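Local coordinates for protein DNA ligase (Archaeoglobus fulgidus, PDB 3GDE) that probably seals nicks in double-stranded DNA during replication, recombination and repair, using ATP through an adenylated lysine intermediate, at residues P499-E504 with L530-D535; S443-S448 with E474-L479; E188-A193 with E213-M218; A27-F32 with R176-R181. All coordinates share one frame; numbering follows the deposited sequence.

Interaction 1: residues P499-E504 with L530-D535; sequences PKYVFE and LRDDKD. With PO4 (phosphate ion), chain D.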
loop_
_atom_site.group_PDB
_atom_site.type_symbol
_atom_site.label_atom_id
_atom_site.label_comp_id
_atom_site.label_asym_id
_atom_site.label_seq_id
_atom_site.Cartn_x
_atom_site.Cartn_y
_atom_site.Cartn_z
ATOM N N PRO A 499 -6.349 9.191 8.917
ATOM C CA PRO A 499 -5.388 8.934 7.837
ATOM C C PRO A 499 -5.996 8.056 6.735
ATOM O O PRO A 499 -6.533 6.988 7.021
ATOM C CB PRO A 499 -4.226 8.224 8.543
ATOM C CG PRO A 499 -4.742 7.841 9.902
ATOM C CD PRO A 499 -5.840 8.785 10.238
ATOM N N LYS A 500 -5.929 8.525 5.494
ATOM C CA LYS A 500 -6.680 7.921 4.399
ATOM C C LYS A 500 -6.047 8.272 3.045
ATOM O O LYS A 500 -5.680 7.401 2.260
ATOM C CB LYS A 500 -8.127 8.427 4.452
ATOM C CG LYS A 500 -9.200 7.405 4.157
ATOM C CD LYS A 500 -9.655 7.447 2.733
ATOM C CE LYS A 500 -11.146 7.176 2.646
ATOM N NZ LYS A 500 -11.486 6.413 1.413
ATOM N N TYR A 501 -5.899 9.564 2.796
ATOM C CA TYR A 501 -5.474 10.030 1.482
ATOM C C TYR A 501 -3.983 10.315 1.430
ATOM O O TYR A 501 -3.380 10.736 2.418
ATOM C CB TYR A 501 -6.318 11.231 1.046
ATOM C CG TYR A 501 -7.783 10.876 0.865
ATOM C CD1 TYR A 501 -8.760 11.403 1.717
ATOM C CD2 TYR A 501 -8.185 9.982 -0.133
ATOM C CE1 TYR A 501 -10.099 11.068 1.571
ATOM C CE2 TYR A 501 -9.527 9.633 -0.297
ATOM C CZ TYR A 501 -10.483 10.181 0.561
ATOM O OH TYR A 501 -11.826 9.850 0.401
ATOM N N VAL A 502 -3.394 10.048 0.273
ATOM C CA VAL A 502 -1.964 10.238 0.067
ATOM C C VAL A 502 -1.750 11.273 -1.052
ATOM O O VAL A 502 -2.352 11.167 -2.122
ATOM C CB VAL A 502 -1.275 8.871 -0.279
ATOM C CG1 VAL A 502 0.154 9.067 -0.778
ATOM C CG2 VAL A 502 -1.315 7.927 0.936
ATOM N N PHE A 503 -0.911 12.275 -0.789
ATOM C CA PHE A 503 -0.544 13.266 -1.812
ATOM C C PHE A 503 0.831 12.942 -2.374
ATOM O O PHE A 503 1.717 12.537 -1.626
ATOM C CB PHE A 503 -0.446 14.682 -1.222
ATOM C CG PHE A 503 -1.762 15.327 -0.891
ATOM C CD1 PHE A 503 -2.974 14.743 -1.247
ATOM C CD2 PHE A 503 -1.780 16.559 -0.227
ATOM C CE1 PHE A 503 -4.177 15.352 -0.939
ATOM C CE2 PHE A 503 -2.982 17.188 0.081
ATOM C CZ PHE A 503 -4.185 16.583 -0.270
ATOM N N GLU A 504 1.017 13.124 -3.679
ATOM C CA GLU A 504 2.369 13.230 -4.236
ATOM C C GLU A 504 2.887 14.661 -4.021
ATOM O O GLU A 504 2.247 15.637 -4.435
ATOM C CB GLU A 504 2.416 12.855 -5.717
ATOM C CG GLU A 504 3.853 12.852 -6.283
ATOM C CD GLU A 504 3.948 12.446 -7.737
ATOM O OE1 GLU A 504 2.952 11.919 -8.294
ATOM O OE2 GLU A 504 5.044 12.637 -8.328
ATOM N N LEU A 530 -3.094 14.217 -6.009
ATOM C CA LEU A 530 -3.644 13.220 -5.106
ATOM C C LEU A 530 -3.300 11.831 -5.642
ATOM O O LEU A 530 -3.491 11.566 -6.817
ATOM C CB LEU A 530 -5.174 13.382 -5.018
ATOM C CG LEU A 530 -6.042 12.389 -4.229
ATOM C CD1 LEU A 530 -5.862 12.529 -2.706
ATOM C CD2 LEU A 530 -7.498 12.593 -4.602
ATOM N N ARG A 531 -2.801 10.946 -4.785
ATOM C CA ARG A 531 -2.515 9.583 -5.228
ATOM C C ARG A 531 -3.554 8.575 -4.722
ATOM O O ARG A 531 -3.417 7.994 -3.650
ATOM C CB ARG A 531 -1.074 9.170 -4.892
ATOM C CG ARG A 531 -0.013 10.044 -5.584
ATOM C CD ARG A 531 -0.008 9.864 -7.120
ATOM N NE ARG A 531 0.427 8.521 -7.496
ATOM C CZ ARG A 531 1.689 8.164 -7.730
ATOM N NH1 ARG A 531 2.672 9.062 -7.674
ATOM N NH2 ARG A 531 1.959 6.906 -8.048
ATOM N N ASP A 532 -4.601 8.387 -5.518
ATOM C CA ASP A 532 -5.628 7.382 -5.221
ATOM C C ASP A 532 -5.090 5.959 -5.336
ATOM O O ASP A 532 -5.607 5.050 -4.692
ATOM C CB ASP A 532 -6.844 7.550 -6.140
ATOM C CG ASP A 532 -7.730 8.711 -5.723
ATOM O OD1 ASP A 532 -7.809 8.995 -4.502
ATOM O OD2 ASP A 532 -8.358 9.327 -6.621
ATOM N N ASP A 533 -4.052 5.781 -6.152
ATOM C CA ASP A 533 -3.397 4.481 -6.315
ATOM C C ASP A 533 -2.627 4.034 -5.055
ATOM O O ASP A 533 -2.050 2.938 -5.030
ATOM C CB ASP A 533 -2.466 4.500 -7.544
ATOM C CG ASP A 533 -1.387 5.579 -7.459
ATOM O OD1 ASP A 533 -1.737 6.759 -7.222
ATOM O OD2 ASP A 533 -0.184 5.250 -7.641
ATOM N N LYS A 534 -2.622 4.883 -4.025
ATOM C CA LYS A 534 -1.820 4.654 -2.824
ATOM C C LYS A 534 -2.637 4.740 -1.529
ATOM O O LYS A 534 -3.243 5.779 -1.233
ATOM C CB LYS A 534 -0.635 5.633 -2.758
ATOM C CG LYS A 534 0.341 5.518 -3.902
ATOM C CD LYS A 534 1.612 6.252 -3.601
ATOM C CE LYS A 534 2.666 6.000 -4.662
ATOM N NZ LYS A 534 3.889 6.829 -4.423
ATOM N N ASP A 535 -2.640 3.642 -0.770
ATOM C CA ASP A 535 -3.193 3.609 0.590
ATOM C C ASP A 535 -2.166 4.181 1.572
ATOM O O ASP A 535 -0.997 4.334 1.212
ATOM C CB ASP A 535 -3.518 2.166 0.997
ATOM C CG ASP A 535 -4.764 1.627 0.333
ATOM O OD1 ASP A 535 -5.676 2.419 -0.006
ATOM O OD2 ASP A 535 -4.843 0.389 0.171
HETATM P P PO4 D . 5.739 6.779 -7.747
HETATM O O1 PO4 D . 4.654 6.094 -8.542
HETATM O O2 PO4 D . 7.032 6.744 -8.534
HETATM O O3 PO4 D . 5.359 8.226 -7.512
HETATM O O4 PO4 D . 5.923 6.059 -6.429
HETATM O O HOH W 1 -4.974 8.388 -1.541
#
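Glu504 holds CG anti to its backbone N (chi1 -175°) and stretches out, while Arg531 is bent at chi2 and chi3, which set CD and NE. Arg531 NH1 reaches Glu504 OE1 at 2.9 Å, a salt bridge entered from above the carboxylate plane, the two flat groups standing 60° apart. Asp533 grips the same guanidinium side-on through syn lone pairs, with NE at 2.8 Å from OD1 and NH2 at 2.7 Å from OD2. Arginine suits this place because its planar N-H array can serve two carboxylates and also a phosphate ion, probably from the crystallisation liquor, which Lys534 NZ binds as well. Asp429 pairs with that lysine; Arg529 forms a salt bridge with Glu504 and Thr427 a hydrogen bond. An alanine in place of Arg531 would probably leave Glu504 and Asp533 without this shared counter-charge. The contact lies where strands 502-506 and 526-530 of the C-terminal OB-fold domain pair antiparallel: Phe503 and Leu530 form a non-hydrogen-bonded pair, and Arg531 N donates to Val502 O at 2.7 Å. Leu530 CD1 abuts the edge of the Phe503 ring at 3.7 Å, and a water links Val502 N to Arg531 O. Val502 lays CG2 3.6 Å from Lys534 O.

Interaction 2: residues S443-S448 with E474-L479; sequences SHWLSS and EDLEEL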
loop_
_atom_site.group_PDB
_atom_site.type_symbol
_atom_site.label_atom_id
_atom_site.label_comp_id
_atom_site.label_asym_id
_atom_site.label_seq_id
_atom_site.Cartn_x
_atom_site.Cartn_y
_atom_site.Cartn_z
ATOM N N SER A 443 -12.672 30.664 2.938
ATOM C CA SER A 443 -13.068 30.070 4.217
ATOM C C SER A 443 -13.756 28.714 4.089
ATOM O O SER A 443 -13.665 27.881 4.993
ATOM C CB SER A 443 -14.009 31.037 4.938
ATOM O OG SER A 443 -14.363 30.567 6.226
ATOM N N HIS A 444 -14.452 28.512 2.972
ATOM C CA HIS A 444 -15.194 27.273 2.702
ATOM C C HIS A 444 -14.305 26.140 2.156
ATOM O O HIS A 444 -14.789 25.036 1.900
ATOM C CB HIS A 444 -16.354 27.555 1.737
ATOM C CG HIS A 444 -15.911 28.052 0.395
ATOM N ND1 HIS A 444 -15.400 29.316 0.201
ATOM C CD2 HIS A 444 -15.901 27.452 -0.820
ATOM C CE1 HIS A 444 -15.091 29.475 -1.075
ATOM N NE2 HIS A 444 -15.387 28.359 -1.716
ATOM N N TRP A 445 -13.015 26.427 1.981
ATOM C CA TRP A 445 -12.045 25.433 1.537
ATOM C C TRP A 445 -10.930 25.226 2.549
ATOM O O TRP A 445 -10.510 26.166 3.228
ATOM C CB TRP A 445 -11.380 25.853 0.223
ATOM C CG TRP A 445 -12.267 25.901 -0.974
ATOM C CD1 TRP A 445 -13.327 25.086 -1.247
ATOM C CD2 TRP A 445 -12.143 26.794 -2.092
ATOM N NE1 TRP A 445 -13.890 25.436 -2.453
ATOM C CE2 TRP A 445 -13.178 26.475 -2.996
ATOM C CE3 TRP A 445 -11.265 27.841 -2.409
ATOM C CZ2 TRP A 445 -13.362 27.165 -4.200
ATOM C CZ3 TRP A 445 -11.451 28.529 -3.607
ATOM C CH2 TRP A 445 -12.492 28.182 -4.487
ATOM N N LEU A 446 -10.440 23.992 2.622
ATOM C CA LEU A 446 -9.141 23.729 3.229
ATOM C C LEU A 446 -8.075 24.354 2.326
ATOM O O LEU A 446 -8.168 24.258 1.100
ATOM C CB LEU A 446 -8.912 22.229 3.375
ATOM C CG LEU A 446 -9.839 21.488 4.338
ATOM C CD1 LEU A 446 -9.781 20.002 4.040
ATOM C CD2 LEU A 446 -9.489 21.778 5.803
ATOM N N SER A 447 -7.089 25.013 2.925
ATOM C CA SER A 447 -6.069 25.727 2.149
ATOM C C SER A 447 -4.670 25.135 2.317
ATOM O O SER A 447 -3.810 25.293 1.445
ATOM C CB SER A 447 -6.053 27.210 2.530
ATOM O OG SER A 447 -5.601 27.392 3.863
ATOM N N SER A 448 -4.474 24.437 3.435
ATOM C CA SER A 448 -3.172 23.948 3.885
ATOM C C SER A 448 -3.300 22.521 4.444
ATOM O O SER A 448 -4.316 22.197 5.064
ATOM C CB SER A 448 -2.686 24.877 4.981
ATOM O OG SER A 448 -1.358 24.608 5.303
ATOM N N GLU A 474 -10.205 24.361 -7.934
ATOM C CA GLU A 474 -10.991 23.149 -8.052
ATOM C C GLU A 474 -10.349 21.984 -7.255
ATOM O O GLU A 474 -11.068 21.188 -6.651
ATOM C CB GLU A 474 -11.279 22.792 -9.519
ATOM C CG GLU A 474 -10.123 22.160 -10.277
ATOM C CD GLU A 474 -10.412 21.977 -11.763
ATOM O OE1 GLU A 474 -9.687 22.586 -12.592
ATOM O OE2 GLU A 474 -11.356 21.223 -12.098
ATOM N N ASP A 475 -9.013 21.909 -7.236
ATOM C CA ASP A 475 -8.291 21.001 -6.334
ATOM C C ASP A 475 -8.780 21.176 -4.906
ATOM O O ASP A 475 -9.115 20.202 -4.248
ATOM C CB ASP A 475 -6.777 21.252 -6.352
ATOM C CG ASP A 475 -6.075 20.568 -7.498
ATOM O OD1 ASP A 475 -6.535 19.505 -7.959
ATOM O OD2 ASP A 475 -5.038 21.093 -7.940
ATOM N N LEU A 476 -8.823 22.423 -4.440
ATOM C CA LEU A 476 -9.258 22.726 -3.069
ATOM C C LEU A 476 -10.730 22.407 -2.823
ATOM O O LEU A 476 -11.084 21.960 -1.747
ATOM C CB LEU A 476 -8.948 24.182 -2.690
ATOM C CG LEU A 476 -7.466 24.583 -2.669
ATOM C CD1 LEU A 476 -7.280 26.055 -2.286
ATOM C CD2 LEU A 476 -6.643 23.657 -1.752
ATOM N N GLU A 477 -11.571 22.639 -3.825
ATOM C CA GLU A 477 -12.983 22.270 -3.769
ATOM C C GLU A 477 -13.104 20.769 -3.562
ATOM O O GLU A 477 -13.791 20.317 -2.647
ATOM C CB GLU A 477 -13.708 22.653 -5.072
ATOM C CG GLU A 477 -14.180 24.095 -5.152
ATOM C CD GLU A 477 -14.501 24.556 -6.577
ATOM O OE1 GLU A 477 -15.104 23.768 -7.353
ATOM O OE2 GLU A 477 -14.154 25.716 -6.919
ATOM N N GLU A 478 -12.421 20.015 -4.422
ATOM C CA GLU A 478 -12.499 18.555 -4.444
ATOM C C GLU A 478 -11.925 17.910 -3.180
ATOM O O GLU A 478 -12.498 16.961 -2.654
ATOM C CB GLU A 478 -11.812 18.006 -5.698
ATOM C CG GLU A 478 -12.520 18.381 -7.003
ATOM C CD GLU A 478 -11.660 18.158 -8.252
ATOM O OE1 GLU A 478 -10.534 18.721 -8.341
ATOM O OE2 GLU A 478 -12.120 17.425 -9.161
ATOM N N LEU A 479 -10.806 18.444 -2.695
ATOM C CA LEU A 479 -10.110 17.893 -1.538
ATOM C C LEU A 479 -10.840 18.185 -0.234
ATOM O O LEU A 479 -10.805 17.370 0.695
ATOM C CB LEU A 479 -8.677 18.422 -1.463
ATOM C CG LEU A 479 -7.717 17.976 -2.567
ATOM C CD1 LEU A 479 -6.433 18.775 -2.469
ATOM C CD2 LEU A 479 -7.450 16.458 -2.542
#
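The indole of Trp445 has Leu476 CB over one face, 3.9 Å above the ring plane and offset toward the rim, with the backbone N of Glu477 over the same face; His444 NE2 lies over the opposite face, 3.1 Å above the plane. Glu477 runs alongside the indole and points the same way, its carboxylate plane tilted 25° from the ring. Its CG comes within 3.0 Å of Trp445 NE1, closer than packing normally allows, so its exact placement is doubtful. Tryptophan suits this position because one broad, flat group can lie against both Leu476 CB and the aliphatic part of Glu477. The helix is the one that, in an OB fold, follows the third strand of the barrel, and here segment 474-479 crosses strand 446-448 at 113° with the axes 8.3 Å apart. An alanine in place of Trp445 would probably open a gap beside Leu476 and leave the aliphatic part of Glu477 without the surface it lies against. Leu476 CD2 lies 3.3 Å from Leu446 O. Thr480, one turn on, hydrogen-bonds Leu446 N through OG1 and so ties the start of the strand to the helix. A classic beta bulge sets Ser447 and Ser448 together opposite Glu436 on the neighbouring strand, and Leu446 turns its own side chain to Phe483, Val495 and Phe497.

Interaction 3: residues E188-A193 with E213-M218; sequences ETVERA and EGLRKM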
loop_
_atom_site.group_PDB
_atom_site.type_symbol
_atom_site.label_atom_id
_atom_site.label_comp_id
_atom_site.label_asym_id
_atom_site.label_seq_id
_atom_site.Cartn_x
_atom_site.Cartn_y
_atom_site.Cartn_z
ATOM N N GLU A 188 13.779 -13.103 9.381
ATOM C CA GLU A 188 14.157 -12.911 7.980
ATOM C C GLU A 188 13.480 -13.874 7.031
ATOM O O GLU A 188 13.182 -13.515 5.900
ATOM C CB GLU A 188 15.668 -13.019 7.787
ATOM C CG GLU A 188 16.351 -11.683 7.703
ATOM C CD GLU A 188 17.153 -11.355 8.943
ATOM O OE1 GLU A 188 16.542 -11.201 10.033
ATOM O OE2 GLU A 188 18.402 -11.243 8.812
ATOM N N THR A 189 13.250 -15.100 7.483
ATOM C CA THR A 189 12.520 -16.048 6.659
ATOM C C THR A 189 11.000 -15.861 6.727
ATOM O O THR A 189 10.314 -16.252 5.800
ATOM C CB THR A 189 13.034 -17.518 6.812
ATOM O OG1 THR A 189 11.951 -18.450 6.969
ATOM C CG2 THR A 189 13.975 -17.626 7.955
ATOM N N VAL A 190 10.491 -15.232 7.789
ATOM C CA VAL A 190 9.071 -14.815 7.834
ATOM C C VAL A 190 8.880 -13.680 6.825
ATOM O O VAL A 190 7.968 -13.708 5.990
ATOM C CB VAL A 190 8.619 -14.351 9.265
ATOM C CG1 VAL A 190 7.259 -13.633 9.213
ATOM C CG2 VAL A 190 8.559 -15.539 10.230
ATOM N N GLU A 191 9.767 -12.692 6.929
ATOM C CA GLU A 191 9.886 -11.606 5.976
ATOM C C GLU A 191 9.936 -12.102 4.534
ATOM O O GLU A 191 9.132 -11.673 3.714
ATOM C CB GLU A 191 11.154 -10.813 6.271
ATOM C CG GLU A 191 11.476 -9.774 5.228
ATOM C CD GLU A 191 11.109 -8.408 5.683
ATOM O OE1 GLU A 191 12.031 -7.670 6.104
ATOM O OE2 GLU A 191 9.898 -8.080 5.642
ATOM N N ARG A 192 10.886 -12.990 4.237
ATOM C CA ARG A 192 11.056 -13.536 2.881
ATOM C C ARG A 192 9.803 -14.195 2.329
ATOM O O ARG A 192 9.466 -13.999 1.170
ATOM C CB ARG A 192 12.230 -14.517 2.822
ATOM C CG ARG A 192 13.525 -13.898 2.361
ATOM C CD ARG A 192 14.626 -14.946 2.228
ATOM N NE ARG A 192 15.418 -15.048 3.457
ATOM C CZ ARG A 192 15.489 -16.131 4.227
ATOM N NH1 ARG A 192 14.827 -17.237 3.898
ATOM N NH2 ARG A 192 16.238 -16.109 5.329
ATOM N N ALA A 193 9.127 -14.976 3.168
ATOM C CA ALA A 193 7.869 -15.641 2.809
ATOM C C ALA A 193 6.726 -14.644 2.541
ATOM O O ALA A 193 5.887 -14.853 1.653
ATOM C CB ALA A 193 7.468 -16.624 3.904
ATOM N N GLU A 213 11.061 -24.555 8.536
ATOM C CA GLU A 213 11.232 -25.388 7.342
ATOM C C GLU A 213 10.105 -25.215 6.323
ATOM O O GLU A 213 10.359 -25.197 5.124
ATOM C CB GLU A 213 11.421 -26.868 7.715
ATOM C CG GLU A 213 10.469 -27.394 8.806
ATOM C CD GLU A 213 11.056 -27.368 10.229
ATOM O OE1 GLU A 213 11.348 -28.470 10.764
ATOM O OE2 GLU A 213 11.212 -26.261 10.810
ATOM N N GLY A 214 8.870 -25.082 6.806
ATOM C CA GLY A 214 7.708 -24.868 5.943
ATOM C C GLY A 214 7.710 -23.498 5.276
ATOM O O GLY A 214 7.219 -23.344 4.158
ATOM N N LEU A 215 8.270 -22.507 5.965
ATOM C CA LEU A 215 8.377 -21.155 5.424
ATOM C C LEU A 215 9.451 -21.033 4.336
ATOM O O LEU A 215 9.259 -20.315 3.358
ATOM C CB LEU A 215 8.634 -20.142 6.538
ATOM C CG LEU A 215 7.507 -19.827 7.522
ATOM C CD1 LEU A 215 8.068 -18.977 8.648
ATOM C CD2 LEU A 215 6.333 -19.130 6.835
ATOM N N ARG A 216 10.574 -21.730 4.518
ATOM C CA ARG A 216 11.655 -21.747 3.528
ATOM C C ARG A 216 11.202 -22.404 2.239
ATOM O O ARG A 216 11.646 -22.028 1.165
ATOM C CB ARG A 216 12.875 -22.495 4.059
ATOM C CG ARG A 216 13.705 -21.743 5.070
ATOM C CD ARG A 216 14.717 -22.704 5.683
ATOM N NE ARG A 216 15.572 -22.067 6.682
ATOM C CZ ARG A 216 16.808 -21.621 6.450
ATOM N NH1 ARG A 216 17.362 -21.730 5.243
ATOM N NH2 ARG A 216 17.498 -21.059 7.436
ATOM N N LYS A 217 10.302 -23.373 2.370
ATOM C CA LYS A 217 9.784 -24.177 1.266
ATOM C C LYS A 217 8.741 -23.454 0.407
ATOM O O LYS A 217 8.351 -23.960 -0.651
ATOM C CB LYS A 217 9.160 -25.456 1.832
ATOM C CG LYS A 217 9.367 -26.710 0.990
ATOM C CD LYS A 217 8.701 -27.936 1.640
ATOM C CE LYS A 217 9.375 -28.327 2.958
ATOM N NZ LYS A 217 8.617 -29.405 3.664
ATOM N N MET A 218 8.270 -22.296 0.862
ATOM C CA MET A 218 7.288 -21.525 0.089
ATOM C C MET A 218 7.896 -20.954 -1.199
ATOM O O MET A 218 9.024 -20.445 -1.207
ATOM C CB MET A 218 6.645 -20.422 0.933
ATOM C CG MET A 218 5.879 -20.943 2.139
ATOM S SD MET A 218 4.921 -19.700 3.013
ATOM C CE MET A 218 3.452 -19.620 1.991
#
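Thr189 lies against the partner helix with OG1 3.7 Å from Leu215 CB; a weak hydrogen bond to Glu212 gives this buried hydroxyl a polar partner beside the leucine. Next comes Val190, whose CB points away from segment 213-218, yet its CG2 still reaches Leu215 CD1 at 3.8 Å while its side chain also packs on Ile179 and Ala180 of helix 172-182. One turn after Thr189, Ala193 offers just a methyl: CB is 4.0 Å from Leu215 CD2 and 4.1 Å from Met218 SD. Leu215 places CG beside its backbone N (chi1 -71°), and its forked end then meets both Val190 and Ala193. The two segments lie on or just beyond consecutive helices, 187-197 and 200-216, joined by a short connection into a helical hairpin. Arg216, at the border, pairs with Glu212. No hydrogen bond joins the segments, so the hairpin is held here mainly by fit between apolar groups, with Glu212 answering the one buried hydroxyl.

Interaction 4: residues A27-F32 with R176-R181; sequences ARIAAF and RDAIAR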
loop_
_atom_site.group_PDB
_atom_site.type_symbol
_atom_site.label_atom_id
_atom_site.label_comp_id
_atom_site.label_asym_id
_atom_site.label_seq_id
_atom_site.Cartn_x
_atom_site.Cartn_y
_atom_site.Cartn_z
ATOM N N ALA A 27 6.218 -9.296 22.039
ATOM C CA ALA A 27 6.134 -10.445 22.947
ATOM C C ALA A 27 4.682 -10.767 23.364
ATOM O O ALA A 27 4.276 -11.933 23.379
ATOM C CB ALA A 27 7.051 -10.230 24.174
ATOM N N ARG A 28 3.903 -9.732 23.673
ATOM C CA ARG A 28 2.467 -9.879 23.911
ATOM C C ARG A 28 1.732 -10.510 22.738
ATOM O O ARG A 28 0.924 -11.418 22.927
ATOM C CB ARG A 28 1.818 -8.538 24.253
ATOM C CG ARG A 28 2.251 -7.959 25.585
ATOM C CD ARG A 28 1.633 -8.731 26.737
ATOM N NE ARG A 28 0.282 -8.282 27.065
ATOM C CZ ARG A 28 -0.081 -7.808 28.256
ATOM N NH1 ARG A 28 0.807 -7.728 29.244
ATOM N NH2 ARG A 28 -1.339 -7.431 28.463
ATOM N N ILE A 29 2.020 -10.031 21.532
ATOM C CA ILE A 29 1.355 -10.520 20.316
ATOM C C ILE A 29 1.733 -11.962 19.977
ATOM O O ILE A 29 0.870 -12.741 19.584
ATOM C CB ILE A 29 1.602 -9.582 19.098
ATOM C CG1 ILE A 29 0.962 -8.211 19.360
ATOM C CG2 ILE A 29 1.074 -10.227 17.773
ATOM C CD1 ILE A 29 1.371 -7.131 18.350
ATOM N N ALA A 30 3.017 -12.302 20.132
ATOM C CA ALA A 30 3.501 -13.676 19.962
ATOM C C ALA A 30 2.793 -14.645 20.891
ATOM O O ALA A 30 2.307 -15.689 20.446
ATOM C CB ALA A 30 5.027 -13.753 20.186
ATOM N N ALA A 31 2.737 -14.295 22.174
ATOM C CA ALA A 31 2.039 -15.100 23.187
ATOM C C ALA A 31 0.594 -15.387 22.809
ATOM O O ALA A 31 0.150 -16.530 22.900
ATOM C CB ALA A 31 2.118 -14.418 24.589
ATOM N N PHE A 32 -0.131 -14.349 22.385
ATOM C CA PHE A 32 -1.524 -14.484 21.925
ATOM C C PHE A 32 -1.670 -15.417 20.724
ATOM O O PHE A 32 -2.522 -16.309 20.716
ATOM C CB PHE A 32 -2.098 -13.104 21.565
ATOM C CG PHE A 32 -3.594 -13.091 21.387
ATOM C CD1 PHE A 32 -4.443 -13.079 22.499
ATOM C CD2 PHE A 32 -4.158 -13.070 20.107
ATOM C CE1 PHE A 32 -5.832 -13.053 22.334
ATOM C CE2 PHE A 32 -5.551 -13.054 19.931
ATOM C CZ PHE A 32 -6.387 -13.054 21.043
ATOM N N ARG A 176 5.757 -9.238 11.794
ATOM C CA ARG A 176 6.797 -10.158 11.292
ATOM C C ARG A 176 7.556 -10.759 12.479
ATOM O O ARG A 176 7.725 -11.970 12.564
ATOM C CB ARG A 176 7.771 -9.439 10.323
ATOM C CG ARG A 176 9.191 -10.063 10.243
ATOM C CD ARG A 176 10.269 -9.166 9.610
ATOM N NE ARG A 176 10.198 -7.771 10.052
ATOM C CZ ARG A 176 11.092 -7.152 10.828
ATOM N NH1 ARG A 176 12.174 -7.791 11.268
ATOM N NH2 ARG A 176 10.903 -5.876 11.164
ATOM N N ASP A 177 7.976 -9.893 13.395
ATOM C CA ASP A 177 8.772 -10.281 14.552
ATOM C C ASP A 177 7.982 -11.148 15.537
ATOM O O ASP A 177 8.541 -12.063 16.154
ATOM C CB ASP A 177 9.308 -9.035 15.272
ATOM C CG ASP A 177 10.415 -8.321 14.497
ATOM O OD1 ASP A 177 10.908 -8.859 13.490
ATOM O OD2 ASP A 177 10.806 -7.209 14.909
ATOM N N ALA A 178 6.690 -10.850 15.680
ATOM C CA ALA A 178 5.805 -11.569 16.597
ATOM C C ALA A 178 5.479 -12.962 16.073
ATOM O O ALA A 178 5.416 -13.926 16.841
ATOM C CB ALA A 178 4.535 -10.771 16.839
ATOM N N ILE A 179 5.285 -13.066 14.762
ATOM C CA ILE A 179 5.073 -14.354 14.109
ATOM C C ILE A 179 6.328 -15.218 14.200
ATOM O O ILE A 179 6.238 -16.433 14.435
ATOM C CB ILE A 179 4.631 -14.187 12.638
ATOM C CG1 ILE A 179 3.180 -13.678 12.581
ATOM C CG2 ILE A 179 4.769 -15.513 11.862
ATOM C CD1 ILE A 179 2.805 -13.012 11.256
ATOM N N ALA A 180 7.492 -14.594 14.005
ATOM C CA ALA A 180 8.772 -15.284 14.173
ATOM C C ALA A 180 8.970 -15.794 15.613
ATOM O O ALA A 180 9.380 -16.934 15.819
ATOM C CB ALA A 180 9.925 -14.382 13.755
ATOM N N ARG A 181 8.673 -14.938 16.592
ATOM C CA ARG A 181 8.794 -15.272 18.008
ATOM C C ARG A 181 7.858 -16.421 18.419
ATOM O O ARG A 181 8.290 -17.363 19.092
ATOM C CB ARG A 181 8.527 -14.028 18.860
ATOM C CG ARG A 181 8.800 -14.215 20.355
ATOM C CD ARG A 181 8.595 -12.925 21.111
ATOM N NE ARG A 181 8.845 -13.068 22.539
ATOM C CZ ARG A 181 10.027 -12.871 23.122
ATOM N NH1 ARG A 181 11.086 -12.531 22.395
ATOM N NH2 ARG A 181 10.153 -13.024 24.438
HETATM O O HOH W 2 6.383 -13.675 23.812
#
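Ala30 and Ala178 lie at the closest approach in a helix-helix packing contact of the all-helical N-terminal domain, brought together although 143 residues lie between the segments. The short axes pass 8.0 Å apart at 49°, close packing that small side chains allow: the CA atoms of Ala30 and Ala178 are 4.6 Å apart, and Ala30 CB rests 3.4 Å from Ala178 O. The alanine methyls suit this short separation. Beside them Ile29 supplies the bulkier apolar group, its CG2 3.6 Å from Ala178 CB, and continues the packing onto Phe12 and Leu16 of helix 6-16. Arg181 closes the other flank. With CG anti to its backbone N (chi1 -173°) and the chain extended as far as NE, it sets CB, CG and CD against Ala30 CB, CD coming within 3.8 Å of that methyl, and carries NE on to 3.7 Å from Ala27 CB. A water in the guanidinium plane accepts from Arg181 NE at 2.8 Å and donates to Ala27 O. Arginine suits this exposed border because its aliphatic stem can cover alanine methyls while NE binds a water. The segments share no direct hydrogen bond; van der Waals fit joins them, with water mediating the one polar link.

Interactions 1 and 2 lie in the OB-fold domain and meet at helix 473-483, which carries segment 474-479 of interaction 2 and packs on interaction 1: Leu479 touches Phe503 and Leu530. Interactions 3 and 4 form a second touching pair, in which Val190 meets Arg176, Ile179 and Ala180 and so connects helices 172-182 and 187-197. The pairs stand apart, with interactions 2 and 3 on opposite sides of the chain's centre, about 47 Å between their own centres. Interactions 2, 3 and 4 are mostly buried and apolar, with charged side chains at their borders. Interaction 1, partly buried and near residues predicted to bind ATP, combines strand pairing with a charge network instead.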